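Local structure of ABC transporter periplasmic substrate-binding protein (Desulfovibrio alaskensis, 5MY5) at residues Lys130-Asn135 / Glu166-Gln171; Ala136-Arg141 / Lys149-Leu154; Val182-Gly187 / Pro208-Leu213. The protein binds tungstate with high selectivity in the periplasm and probably delivers it to a membrane ABC transporter for uptake into the cell. The protein carries 2 engineered substitutions. All blocks are in the same frame, centred on the assembly; numbering follows the deposited sequence.

In the fold
Following the chain, helix 124-133 opens interaction 1, whose other half, 166-171, returns 31 residues later. Interaction 2 forms within that loop: strand 138-140 follows the helix directly, and 136-141 is met by helix 146-155 before the chain reaches strand 169-171, which pairs in parallel with strand 138-140. Interactions 1 and 2 therefore nest and touch through Tyr169 and Glu151. Interaction 3 comes after both, in series, closing a separate loop between helix 176-186 and strand 210-214. Its helix also packs on Val139, so the three contacts bind one mixed sheet and the helices around it into a compact region of the protein.

Interaction 1 of 3, residues Lys130-Asn135 / Glu166-Gln171; sequences KIAADN and EAWYVQ. Engineered in segment 130-135: Lys130 (natural residue Arg). With NA (sodium ion), chain B.
Ile131, in the last turn of helix 124-133, meets the six-membered ring of Trp168 obliquely, its CG2 lying 4.1 Å from CZ3 of Trp168. That methyl is anti to the backbone N, while the longer branch leads off from the indole. Ala132 follows at the same ring: its CB is 3.8 Å from Trp168 CH2, and its CA comes closer still, 3.6 Å from Trp168 CZ2. Its small methyl lets the bulky indole settle close to the helix backbone.

Asp134 pairs back one turn with the engineered Lys130, NZ of Lys130 to OD2 of Asp134 2.5 Å. Asn135 then ends the helix in a Schellman motif, with positive phi (55°), a conformation that asparagine tolerates better than most residues. Its CA sits over the five-membered ring of Trp168, 3.9 Å from the centroid, in a CH-pi contact. Glu166 CB covers the opposite face, and chi1 of 52° brings the ring between these layers. The Asn135 amide lies 21° from the indole plane. Its OD1 passes 3.3 Å from Trp168 NE1 at too poor an angle for a hydrogen bond.

That oxygen instead binds a sodium ion at 2.4 Å, and five waters complete a roughly octahedral shell. Water 4, at the indole edge and in its plane, accepts from Trp168 NE1 (3.1 Å) and donates to Glu166 OE1. Water 1 donates to Ala132 O and accepts weakly from the same NE1.

The indole thus has a dry side against the helix and a wet polar edge. With no direct hydrogen bond between the segments, their polar link is the hydrated cation; with a single protein ligand among six, the ion is probably bound from solution rather than built into the fold.

Interaction 2 of 3, residues Ala136-Arg141 / Lys149-Leu154; sequences AVFVSR and KMEKSL
Ser140 and Glu151 mark the closest approach of strand 138-140 to helix 146-155, with their CA atoms 7.4 Å apart. The gap between the backbones is spanned by side chains and one water, since Glu151 points toward the strand while Phe138 reaches back from it.

Ser140 OG donates to Glu151 OE1 over a short 2.6 Å, arriving on the syn side of the carboxylate but 25° out of its plane. A serine suits this place because its small hydroxyl can serve two partners: the same OG is also bonded to Gly142 N. Water 6 donates to OE1 as well (2.7 Å) and accepts from Arg141 N at 2.8 Å, tying the end of the strand to the acid. Tyr169 OH and Trp155 NE1 hold OE2, so both oxygens of this buried carboxylate are satisfied, an environment likely to favour its charged form.

Phe138, with CG anti to the backbone N (chi1 -176°), extends its ring toward the helix. Its CE1 lies 3.4 Å from Glu151 OE2, approached obliquely. CG of Glu151, placed by an extended chi1, lies against the ring, and the bend at chi2 (-108°) turns the carboxylate toward Ser140 and Phe138. Trp155 meets the Phe138 ring edge-to-face, and Leu128 of helix 124-133 packs on it too.

Together the segments form the first strand and the connecting helix of a beta-alpha-beta unit completed by strand 169-171, a unit common in periplasmic binding protein folds.

Interaction 3 of 3, residues Val182-Gly187 / Pro208-Leu213; sequences VAAEKG and PPLKIL
Ala184 and Leu210 bring helix 176-186 and the start of strand 210-214 together, their CA atoms 6.4 Å apart. Leu210 carries most of the contact. With its CG anti to the carbonyl carbon (chi1 -59°), it extends CD1 into the helix surface, where that methyl meets CB of Ala184 at 3.9 Å and CB of Ala183 at 4.1 Å. It also lies 3.7 Å from the backbone N of Ala184, a closeness possible because two consecutive alanines leave the helix backbone thinly covered. Pro209 adds a longer contact, its CG 4.3 Å from Ala184 CB. The side chains that meet are all apolar, and the two segments are joined by packing without a hydrogen bond between them.

On the strand side, the turn leading in is steadied by Lys211, whose NZ donates to Pro208 O (2.6 Å) in the carbonyl plane and also bonds Asn207. On the helix side, Gly187 closes the last turn in a Schellman motif, its positive phi being easy for a residue without a side chain.

Around this joint, Leu210 also packs on Ile110 and Pro112 of strand 100-112, the antiparallel partner of strand 210-214. Ala183 rests on Thr190 of strand 189-193, and Tyr200 of helix 194-203 covers Pro209.

Interaction 1 of 3, residues Lys130-Asn135 / Glu166-Gln171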
ATOM      1  N   LYS A 130      18.450 -15.998  -0.879  1.00 18.00           N
ATOM      2  CA  LYS A 130      19.788 -15.744  -0.512  1.00 19.85           C
ATOM      3  C   LYS A 130      19.954 -15.357   0.934  1.00 21.96           C
ATOM      4  O   LYS A 130      20.884 -15.769   1.607  1.00 22.33           O
ATOM      5  CB  LYS A 130      20.408 -14.696  -1.452  1.00 23.13           C
ATOM      6  CG  LYS A 130      21.863 -14.376  -1.165  1.00 25.19           C
ATOM      7  CD  LYS A 130      22.671 -15.639  -1.302  1.00 28.92           C
ATOM      8  CE  LYS A 130      24.109 -15.394  -1.662  1.00 25.00           C
ATOM      9  NZ  LYS A 130      24.892 -14.542  -0.722  1.00 26.11           N
ATOM     10  N   ILE A 131      19.040 -14.496   1.446  1.00 19.36           N
ATOM     11  CA  ILE A 131      19.030 -14.122   2.879  1.00 18.11           C
ATOM     12  C   ILE A 131      18.851 -15.388   3.715  1.00 16.42           C
ATOM     13  O   ILE A 131      19.555 -15.564   4.730  1.00 19.33           O
ATOM     14  CB  ILE A 131      17.890 -13.040   3.089  1.00 18.19           C
ATOM     15  CG1 ILE A 131      18.336 -11.692   2.582  1.00 19.22           C
ATOM     16  CG2 ILE A 131      17.408 -13.049   4.540  1.00 18.71           C
ATOM     17  CD1 ILE A 131      17.150 -10.747   2.257  1.00 20.40           C
ATOM     18  N   ALA A 132      17.907 -16.201   3.301  1.00 18.18           N
ATOM     19  CA  ALA A 132      17.558 -17.512   3.982  1.00 19.97           C
ATOM     20  C   ALA A 132      18.823 -18.404   3.927  1.00 24.58           C
ATOM     21  O   ALA A 132      19.234 -18.946   4.980  1.00 25.58           O
ATOM     22  CB  ALA A 132      16.391 -18.211   3.399  1.00 21.26           C
ATOM     23  N   ALA A 133      19.493 -18.496   2.781  1.00 22.26           N
ATOM     24  CA  ALA A 133      20.630 -19.403   2.612  1.00 23.71           C
ATOM     25  C   ALA A 133      21.816 -18.956   3.444  1.00 25.34           C
ATOM     26  O   ALA A 133      22.507 -19.833   4.019  1.00 28.89           O
ATOM     27  CB  ALA A 133      21.025 -19.469   1.125  1.00 25.70           C
ATOM     28  N   ASP A 134      22.050 -17.645   3.597  1.00 19.73           N
ATOM     29  CA  ASP A 134      23.134 -17.063   4.315  1.00 23.21           C
ATOM     30  C   ASP A 134      22.764 -16.893   5.806  1.00 19.97           C
ATOM     31  O   ASP A 134      23.611 -16.384   6.612  1.00 24.21           O
ATOM     32  CB  ASP A 134      23.614 -15.714   3.687  1.00 27.01           C
ATOM     33  CG  ASP A 134      24.371 -15.929   2.331  1.00 28.33           C
ATOM     34  OD1 ASP A 134      24.463 -17.066   1.816  1.00 32.85           O
ATOM     35  OD2 ASP A 134      24.912 -14.963   1.782  1.00 35.75           O
ATOM     36  N   ASN A 135      21.537 -17.229   6.191  1.00 21.61           N
ATOM     37  CA  ASN A 135      21.045 -16.971   7.562  1.00 20.63           C
ATOM     38  C   ASN A 135      21.171 -15.530   7.981  1.00 23.13           C
ATOM     39  O   ASN A 135      21.477 -15.182   9.129  1.00 23.22           O
ATOM     40  CB  ASN A 135      21.766 -17.835   8.594  1.00 22.32           C
ATOM     41  CG  ASN A 135      21.417 -19.330   8.493  1.00 26.21           C
ATOM     42  OD1 ASN A 135      20.416 -19.787   7.877  1.00 29.04           O
ATOM     43  ND2 ASN A 135      22.131 -20.073   9.262  1.00 29.03           N
ATOM     44  N   GLU A 166      13.051 -20.006  11.976  1.00 18.41           N
ATOM     45  CA  GLU A 166      14.468 -19.811  11.918  1.00 19.11           C
ATOM     46  C   GLU A 166      14.913 -18.684  12.812  1.00 20.66           C
ATOM     47  O   GLU A 166      14.206 -17.650  12.937  1.00 18.70           O
ATOM     48  CB  GLU A 166      15.009 -19.530  10.457  1.00 20.58           C
ATOM     49  CG  GLU A 166      14.635 -20.600   9.406  1.00 21.83           C
ATOM     50  CD  GLU A 166      14.781 -22.083   9.808  1.00 21.92           C
ATOM     51  OE1 GLU A 166      15.902 -22.479   9.994  1.00 26.69           O
ATOM     52  OE2 GLU A 166      13.719 -22.799   9.950  1.00 29.03           O
ATOM     53  N   ALA A 167      16.024 -18.862  13.538  1.00 19.75           N
ATOM     54  CA  ALA A 167      16.466 -17.842  14.523  1.00 22.52           C
ATOM     55  C   ALA A 167      16.868 -16.527  13.919  1.00 21.29           C
ATOM     56  O   ALA A 167      16.716 -15.485  14.649  1.00 21.73           O
ATOM     57  CB  ALA A 167      17.554 -18.399  15.410  1.00 21.52           C
ATOM     58  N   TRP A 168      17.214 -16.520  12.629  1.00 19.30           N
ATOM     59  CA  TRP A 168      17.604 -15.278  11.929  1.00 19.96           C
ATOM     60  C   TRP A 168      16.368 -14.430  11.584  1.00 20.90           C
ATOM     61  O   TRP A 168      16.543 -13.266  11.231  1.00 20.95           O
ATOM     62  CB  TRP A 168      18.486 -15.525  10.690  1.00 20.37           C
ATOM     63  CG  TRP A 168      17.943 -16.480   9.755  1.00 20.03           C
ATOM     64  CD1 TRP A 168      18.254 -17.834   9.690  1.00 20.33           C
ATOM     65  CD2 TRP A 168      16.957 -16.281   8.718  1.00 18.23           C
ATOM     66  NE1 TRP A 168      17.519 -18.452   8.775  1.00 19.23           N
ATOM     67  CE2 TRP A 168      16.716 -17.538   8.122  1.00 17.77           C
ATOM     68  CE3 TRP A 168      16.174 -15.155   8.254  1.00 16.70           C
ATOM     69  CZ2 TRP A 168      15.837 -17.723   7.145  1.00 18.33           C
ATOM     70  CZ3 TRP A 168      15.310 -15.348   7.187  1.00 17.63           C
ATOM     71  CH2 TRP A 168      15.136 -16.613   6.617  1.00 19.80           C
ATOM     72  N   TYR A 169      15.195 -14.995  11.626  1.00 17.31           N
ATOM     73  CA  TYR A 169      13.963 -14.386  11.301  1.00 16.56           C
ATOM     74  C   TYR A 169      13.272 -13.761  12.493  1.00 18.78           C
ATOM     75  O   TYR A 169      12.926 -14.518  13.437  1.00 19.20           O
ATOM     76  CB  TYR A 169      13.014 -15.402  10.683  1.00 17.43           C
ATOM     77  CG  TYR A 169      11.696 -14.871  10.071  1.00 17.13           C
ATOM     78  CD1 TYR A 169      11.687 -14.149   8.858  1.00 17.37           C
ATOM     79  CD2 TYR A 169      10.505 -15.043  10.686  1.00 18.06           C
ATOM     80  CE1 TYR A 169      10.496 -13.726   8.311  1.00 17.60           C
ATOM     81  CE2 TYR A 169       9.326 -14.616  10.159  1.00 19.29           C
ATOM     82  CZ  TYR A 169       9.301 -13.913   8.928  1.00 15.38           C
ATOM     83  OH  TYR A 169       8.132 -13.549   8.377  1.00 17.68           O
ATOM     84  N   VAL A 170      13.269 -12.448  12.560  1.00 17.25           N
ATOM     85  CA  VAL A 170      12.837 -11.651  13.753  1.00 18.60           C
ATOM     86  C   VAL A 170      11.432 -11.156  13.481  1.00 18.49           C
ATOM     87  O   VAL A 170      11.120 -10.617  12.421  1.00 19.21           O
ATOM     88  CB  VAL A 170      13.821 -10.480  13.936  1.00 20.65           C
ATOM     89  CG1 VAL A 170      13.310  -9.585  15.065  1.00 19.61           C
ATOM     90  CG2 VAL A 170      15.239 -10.918  14.171  1.00 20.13           C
ATOM     91  N   GLN A 171      10.526 -11.333  14.427  1.00 18.19           N
ATOM     92  CA  GLN A 171       9.144 -10.840  14.355  1.00 19.55           C
ATOM     93  C   GLN A 171       8.955  -9.790  15.480  1.00 21.29           C
ATOM     94  O   GLN A 171       9.044 -10.104  16.655  1.00 22.73           O
ATOM     95  CB  GLN A 171       8.152 -11.973  14.533  1.00 19.09           C
ATOM     96  CG  GLN A 171       8.252 -12.992  13.407  1.00 21.44           C
ATOM     97  CD  GLN A 171       7.293 -14.153  13.507  1.00 22.65           C
ATOM     98  OE1 GLN A 171       7.473 -14.932  14.402  1.00 30.53           O
ATOM     99  NE2 GLN A 171       6.292 -14.245  12.658  1.00 24.98           N
TER
HETATM  100 NA    NA B 301      19.323 -21.862   7.539  0.80 27.87          NA
HETATM  101  O   HOH W   1      17.693 -20.755   6.487  1.00 28.70           O
HETATM  102  O   HOH W   2      20.352 -21.998   5.703  1.00 37.62           O
HETATM  103  O   HOH W   3      20.756 -23.060   8.258  1.00 35.53           O
HETATM  104  O   HOH W   4      18.205 -21.438   9.276  1.00 37.13           O
HETATM  105  O   HOH W   5      18.145 -23.541   7.286  1.00 39.99           O

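Interaction 2 of 3, residues Ala136-Arg141 / Lys149-Leu154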
ATOM      1  N   ALA A 136      21.008 -14.610   7.025  1.00 21.40           N
ATOM      2  CA  ALA A 136      21.046 -13.201   7.367  1.00 19.74           C
ATOM      3  C   ALA A 136      19.785 -12.823   8.168  1.00 17.85           C
ATOM      4  O   ALA A 136      18.735 -13.356   7.948  1.00 20.03           O
ATOM      5  CB  ALA A 136      21.177 -12.300   6.116  1.00 20.25           C
ATOM      6  N   VAL A 137      19.952 -11.833   9.012  1.00 18.45           N
ATOM      7  CA  VAL A 137      18.859 -11.309   9.829  1.00 18.48           C
ATOM      8  C   VAL A 137      17.829 -10.690   8.942  1.00 15.20           C
ATOM      9  O   VAL A 137      18.164  -9.891   8.060  1.00 19.37           O
ATOM     10  CB  VAL A 137      19.290 -10.285  10.858  1.00 19.24           C
ATOM     11  CG1 VAL A 137      18.076  -9.638  11.543  1.00 19.53           C
ATOM     12  CG2 VAL A 137      20.169 -10.941  11.931  1.00 19.79           C
ATOM     13  N   PHE A 138      16.597 -11.071   9.145  1.00 15.89           N
ATOM     14  CA  PHE A 138      15.437 -10.543   8.360  1.00 15.37           C
ATOM     15  C   PHE A 138      14.358 -10.200   9.405  1.00 17.93           C
ATOM     16  O   PHE A 138      13.954 -11.061  10.220  1.00 17.23           O
ATOM     17  CB  PHE A 138      14.863 -11.516   7.366  1.00 17.46           C
ATOM     18  CG  PHE A 138      13.769 -10.906   6.527  1.00 17.19           C
ATOM     19  CD1 PHE A 138      12.462 -10.844   7.034  1.00 16.95           C
ATOM     20  CD2 PHE A 138      14.018 -10.262   5.291  1.00 17.22           C
ATOM     21  CE1 PHE A 138      11.444 -10.238   6.331  1.00 18.32           C
ATOM     22  CE2 PHE A 138      13.002  -9.651   4.595  1.00 17.73           C
ATOM     23  CZ  PHE A 138      11.751  -9.620   5.088  1.00 17.01           C
ATOM     24  N   VAL A 139      13.842  -8.983   9.351  1.00 15.80           N
ATOM     25  CA  VAL A 139      12.916  -8.496  10.337  1.00 15.73           C
ATOM     26  C   VAL A 139      11.513  -8.329   9.759  1.00 16.95           C
ATOM     27  O   VAL A 139      11.268  -7.585   8.827  1.00 17.16           O
ATOM     28  CB  VAL A 139      13.385  -7.156  10.937  1.00 16.63           C
ATOM     29  CG1 VAL A 139      12.543  -6.813  12.082  1.00 16.33           C
ATOM     30  CG2 VAL A 139      14.850  -7.179  11.360  1.00 18.36           C
ATOM     31  N   SER A 140      10.585  -9.117  10.302  1.00 16.69           N
ATOM     32  CA  SER A 140       9.148  -9.093  10.005  1.00 17.06           C
ATOM     33  C   SER A 140       8.389  -8.169  10.993  1.00 16.32           C
ATOM     34  O   SER A 140       8.712  -8.225  12.218  1.00 17.08           O
ATOM     35  CB  SER A 140       8.553 -10.554  10.146  1.00 16.74           C
ATOM     36  OG  SER A 140       7.199 -10.643   9.935  1.00 16.68           O
ATOM     37  N   ARG A 141       7.352  -7.538  10.508  1.00 16.50           N
ATOM     38  CA  ARG A 141       6.381  -6.822  11.360  1.00 18.60           C
ATOM     39  C   ARG A 141       5.758  -7.782  12.420  1.00 19.14           C
ATOM     40  O   ARG A 141       5.536  -7.347  13.556  1.00 20.32           O
ATOM     41  CB  ARG A 141       5.293  -6.213  10.537  1.00 17.51           C
ATOM     42  CG  ARG A 141       5.710  -5.076   9.589  1.00 20.48           C
ATOM     43  CD  ARG A 141       5.891  -3.794  10.345  1.00 21.39           C
ATOM     44  NE  ARG A 141       4.590  -3.360  10.876  1.00 19.76           N
ATOM     45  CZ  ARG A 141       3.672  -2.685  10.246  1.00 19.38           C
ATOM     46  NH1 ARG A 141       3.828  -2.177   9.032  1.00 21.37           N
ATOM     47  NH2 ARG A 141       2.518  -2.430  10.874  1.00 20.78           N
ATOM     48  N   LYS A 149       1.169  -9.124   6.063  1.00 19.84           N
ATOM     49  CA  LYS A 149       0.581 -10.028   5.125  1.00 20.46           C
ATOM     50  C   LYS A 149       1.303 -10.057   3.742  1.00 20.12           C
ATOM     51  O   LYS A 149       1.526 -11.134   3.166  1.00 22.02           O
ATOM     52  CB  LYS A 149      -0.898  -9.684   4.995  1.00 22.59           C
ATOM     53  CG  LYS A 149      -1.711 -10.196   6.181  1.00 30.39           C
ATOM     54  CD  LYS A 149      -3.096  -9.551   6.208  1.00 35.59           C
ATOM     55  CE  LYS A 149      -3.824  -9.919   7.484  1.00 39.91           C
ATOM     56  NZ  LYS A 149      -5.087  -9.134   7.535  1.00 46.10           N
ATOM     57  N   MET A 150       1.666  -8.874   3.216  1.00 18.84           N
ATOM     58  CA  MET A 150       2.427  -8.778   2.034  1.00 18.43           C
ATOM     59  C   MET A 150       3.786  -9.463   2.156  1.00 17.06           C
ATOM     60  O   MET A 150       4.149 -10.300   1.308  1.00 20.16           O
ATOM     61  CB  MET A 150       2.596  -7.306   1.703  1.00 19.92           C
ATOM     62  CG  MET A 150       3.433  -6.908   0.524  1.00 25.35           C
ATOM     63  SD  MET A 150       2.944  -7.739  -0.992  1.00 31.07           S
ATOM     64  CE  MET A 150       4.444  -7.372  -1.797  1.00 32.51           C
ATOM     65  N   GLU A 151       4.465  -9.227   3.284  1.00 17.46           N
ATOM     66  CA  GLU A 151       5.770  -9.863   3.513  1.00 17.65           C
ATOM     67  C   GLU A 151       5.630 -11.378   3.559  1.00 18.26           C
ATOM     68  O   GLU A 151       6.411 -12.113   2.907  1.00 17.35           O
ATOM     69  CB  GLU A 151       6.428  -9.305   4.755  1.00 17.20           C
ATOM     70  CG  GLU A 151       7.763  -9.945   5.185  1.00 16.70           C
ATOM     71  CD  GLU A 151       7.679 -10.810   6.417  1.00 18.64           C
ATOM     72  OE1 GLU A 151       6.897 -10.428   7.326  1.00 17.79           O
ATOM     73  OE2 GLU A 151       8.422 -11.809   6.458  1.00 19.18           O
ATOM     74  N   LYS A 152       4.604 -11.857   4.278  1.00 19.23           N
ATOM     75  CA  LYS A 152       4.430 -13.307   4.343  1.00 20.14           C
ATOM     76  C   LYS A 152       4.190 -13.859   2.956  1.00 19.88           C
ATOM     77  O   LYS A 152       4.688 -14.951   2.638  1.00 23.49           O
ATOM     78  CB  LYS A 152       3.244 -13.685   5.186  1.00 21.48           C
ATOM     79  CG  LYS A 152       3.601 -13.567   6.638  1.00 23.16           C
ATOM     80  CD  LYS A 152       2.556 -14.119   7.631  1.00 26.45           C
ATOM     81  CE  LYS A 152       1.432 -13.146   7.861  1.00 28.25           C
ATOM     82  NZ  LYS A 152       0.342 -13.721   8.730  1.00 32.51           N
ATOM     83  N   SER A 153       3.435 -13.154   2.128  1.00 20.73           N
ATOM     84  CA  SER A 153       3.113 -13.610   0.789  1.00 21.97           C
ATOM     85  C   SER A 153       4.368 -13.773  -0.050  1.00 25.24           C
ATOM     86  O   SER A 153       4.375 -14.605  -0.946  1.00 26.04           O
ATOM     87  CB  SER A 153       2.089 -12.701   0.064  1.00 23.92           C
ATOM     88  OG  SER A 153       2.643 -11.518  -0.521  1.00 25.03           O
ATOM     89  N   LEU A 154       5.391 -12.934   0.167  1.00 21.50           N
ATOM     90  CA  LEU A 154       6.643 -12.999  -0.598  1.00 21.53           C
ATOM     91  C   LEU A 154       7.401 -14.282  -0.366  1.00 22.81           C
ATOM     92  O   LEU A 154       7.960 -14.916  -1.321  1.00 23.96           O
ATOM     93  CB  LEU A 154       7.586 -11.874  -0.237  1.00 20.66           C
ATOM     94  CG  LEU A 154       7.073 -10.433  -0.461  1.00 20.71           C
ATOM     95  CD1 LEU A 154       8.113  -9.391  -0.183  1.00 22.50           C
ATOM     96  CD2 LEU A 154       6.515 -10.225  -1.850  1.00 21.42           C
TER
HETATM   97  O   HOH W   6       6.659  -7.760   7.771  1.00 17.69           O

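Interaction 3 of 3, residues Val182-Gly187 / Pro208-Leu213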
ATOM      1  N   VAL A 182      14.592  -1.799  14.350  1.00 20.52           N
ATOM      2  CA  VAL A 182      15.199  -3.049  14.736  1.00 19.64           C
ATOM      3  C   VAL A 182      16.125  -3.633  13.681  1.00 18.59           C
ATOM      4  O   VAL A 182      17.256  -4.065  13.994  1.00 19.25           O
ATOM      5  CB  VAL A 182      14.128  -4.081  15.102  1.00 20.35           C
ATOM      6  CG1 VAL A 182      14.784  -5.456  15.298  1.00 19.88           C
ATOM      7  CG2 VAL A 182      13.326  -3.604  16.312  1.00 19.40           C
ATOM      8  N   ALA A 183      15.759  -3.545  12.402  1.00 18.16           N
ATOM      9  CA  ALA A 183      16.634  -3.994  11.306  1.00 18.30           C
ATOM     10  C   ALA A 183      17.909  -3.155  11.340  1.00 19.51           C
ATOM     11  O   ALA A 183      19.012  -3.730  11.206  1.00 21.01           O
ATOM     12  CB  ALA A 183      15.961  -3.896   9.983  1.00 17.99           C
ATOM     13  N   ALA A 184      17.815  -1.840  11.625  1.00 18.74           N
ATOM     14  CA  ALA A 184      19.045  -1.049  11.711  1.00 20.48           C
ATOM     15  C   ALA A 184      19.945  -1.469  12.863  1.00 22.20           C
ATOM     16  O   ALA A 184      21.140  -1.629  12.645  1.00 23.16           O
ATOM     17  CB  ALA A 184      18.738   0.426  11.795  1.00 22.04           C
ATOM     18  N   GLU A 185      19.375  -1.713  14.049  1.00 22.30           N
ATOM     19  CA  GLU A 185      20.130  -2.090  15.216  1.00 20.99           C
ATOM     20  C   GLU A 185      20.812  -3.448  14.983  1.00 24.69           C
ATOM     21  O   GLU A 185      21.973  -3.666  15.455  1.00 25.07           O
ATOM     22  CB  GLU A 185      19.262  -2.043  16.462  1.00 28.19           C
ATOM     23  CG  GLU A 185      20.008  -2.249  17.786  1.00 33.96           C
ATOM     24  CD  GLU A 185      20.199  -3.702  18.178  1.00 39.96           C
ATOM     25  OE1 GLU A 185      19.305  -4.541  17.903  1.00 37.21           O
ATOM     26  OE2 GLU A 185      21.246  -4.002  18.814  1.00 43.42           O
ATOM     27  N   LYS A 186      20.126  -4.324  14.269  1.00 21.55           N
ATOM     28  CA  LYS A 186      20.577  -5.719  14.101  1.00 21.07           C
ATOM     29  C   LYS A 186      21.431  -5.883  12.890  1.00 22.68           C
ATOM     30  O   LYS A 186      22.004  -6.938  12.693  1.00 24.02           O
ATOM     31  CB  LYS A 186      19.407  -6.682  14.114  1.00 20.60           C
ATOM     32  CG  LYS A 186      18.796  -6.808  15.483  1.00 24.22           C
ATOM     33  CD  LYS A 186      17.689  -7.808  15.393  1.00 28.06           C
ATOM     34  CE  LYS A 186      16.986  -8.062  16.703  1.00 30.88           C
ATOM     35  NZ  LYS A 186      17.935  -8.721  17.626  1.00 33.28           N
ATOM     36  N   GLY A 187      21.639  -4.836  12.090  1.00 20.71           N
ATOM     37  CA  GLY A 187      22.238  -5.092  10.760  1.00 21.85           C
ATOM     38  C   GLY A 187      21.542  -6.055   9.817  1.00 24.67           C
ATOM     39  O   GLY A 187      22.172  -6.846   9.107  1.00 25.09           O
ATOM     40  N   PRO A 208      20.549   7.353   6.001  1.00 23.17           N
ATOM     41  CA  PRO A 208      20.379   6.247   6.946  1.00 23.51           C
ATOM     42  C   PRO A 208      21.343   5.069   6.668  1.00 24.10           C
ATOM     43  O   PRO A 208      21.794   4.886   5.538  1.00 26.03           O
ATOM     44  CB  PRO A 208      18.927   5.810   6.651  1.00 22.09           C
ATOM     45  CG  PRO A 208      18.840   6.035   5.184  1.00 24.47           C
ATOM     46  CD  PRO A 208      19.528   7.368   4.960  1.00 24.42           C
ATOM     47  N   PRO A 209      21.513   4.175   7.679  1.00 23.45           N
ATOM     48  CA  PRO A 209      22.339   3.015   7.462  1.00 25.54           C
ATOM     49  C   PRO A 209      21.778   1.924   6.627  1.00 26.78           C
ATOM     50  O   PRO A 209      22.516   1.128   6.110  1.00 27.97           O
ATOM     51  CB  PRO A 209      22.585   2.489   8.880  1.00 23.96           C
ATOM     52  CG  PRO A 209      21.406   2.999   9.693  1.00 23.94           C
ATOM     53  CD  PRO A 209      21.114   4.339   9.063  1.00 24.95           C
ATOM     54  N   LEU A 210      20.445   1.902   6.453  1.00 21.07           N
ATOM     55  CA  LEU A 210      19.753   0.938   5.638  1.00 21.08           C
ATOM     56  C   LEU A 210      19.356   1.632   4.354  1.00 20.91           C
ATOM     57  O   LEU A 210      18.855   2.737   4.389  1.00 21.15           O
ATOM     58  CB  LEU A 210      18.481   0.454   6.339  1.00 20.00           C
ATOM     59  CG  LEU A 210      18.649  -0.198   7.693  1.00 21.30           C
ATOM     60  CD1 LEU A 210      17.282  -0.450   8.276  1.00 22.13           C
ATOM     61  CD2 LEU A 210      19.563  -1.458   7.620  1.00 22.84           C
ATOM     62  N   LYS A 211      19.663   0.977   3.281  1.00 18.22           N
ATOM     63  CA  LYS A 211      19.451   1.474   1.886  1.00 22.36           C
ATOM     64  C   LYS A 211      18.444   0.579   1.191  1.00 20.48           C
ATOM     65  O   LYS A 211      18.273  -0.623   1.567  1.00 19.25           O
ATOM     66  CB  LYS A 211      20.822   1.461   1.169  1.00 24.25           C
ATOM     67  CG  LYS A 211      21.910   2.163   1.946  1.00 27.17           C
ATOM     68  CD  LYS A 211      21.651   3.643   2.126  1.00 28.96           C
ATOM     69  CE  LYS A 211      22.858   4.345   2.772  1.00 37.15           C
ATOM     70  NZ  LYS A 211      22.610   5.774   3.181  1.00 37.07           N
ATOM     71  N   ILE A 212      17.783   1.049   0.145  1.00 20.31           N
ATOM     72  CA  ILE A 212      16.952   0.237  -0.662  1.00 20.30           C
ATOM     73  C   ILE A 212      17.816  -0.693  -1.491  1.00 19.78           C
ATOM     74  O   ILE A 212      18.707  -0.205  -2.229  1.00 23.44           O
ATOM     75  CB  ILE A 212      15.985   1.008  -1.610  1.00 20.50           C
ATOM     76  CG1 ILE A 212      15.008   1.873  -0.763  1.00 22.45           C
ATOM     77  CG2 ILE A 212      15.323   0.061  -2.581  1.00 21.83           C
ATOM     78  CD1 ILE A 212      14.215   2.813  -1.661  1.00 23.20           C
ATOM     79  N   LEU A 213      17.627  -1.978  -1.322  1.00 20.24           N
ATOM     80  CA  LEU A 213      18.411  -3.000  -2.009  1.00 19.85           C
ATOM     81  C   LEU A 213      17.656  -3.825  -2.985  1.00 23.60           C
ATOM     82  O   LEU A 213      18.231  -4.334  -3.929  1.00 28.44           O
ATOM     83  CB  LEU A 213      19.137  -3.839  -0.956  1.00 19.75           C
ATOM     84  CG  LEU A 213      20.115  -3.217  -0.014  1.00 20.24           C
ATOM     85  CD1 LEU A 213      20.635  -4.096   1.115  1.00 23.19           C
ATOM     86  CD2 LEU A 213      21.306  -2.678  -0.875  1.00 22.57           C
TER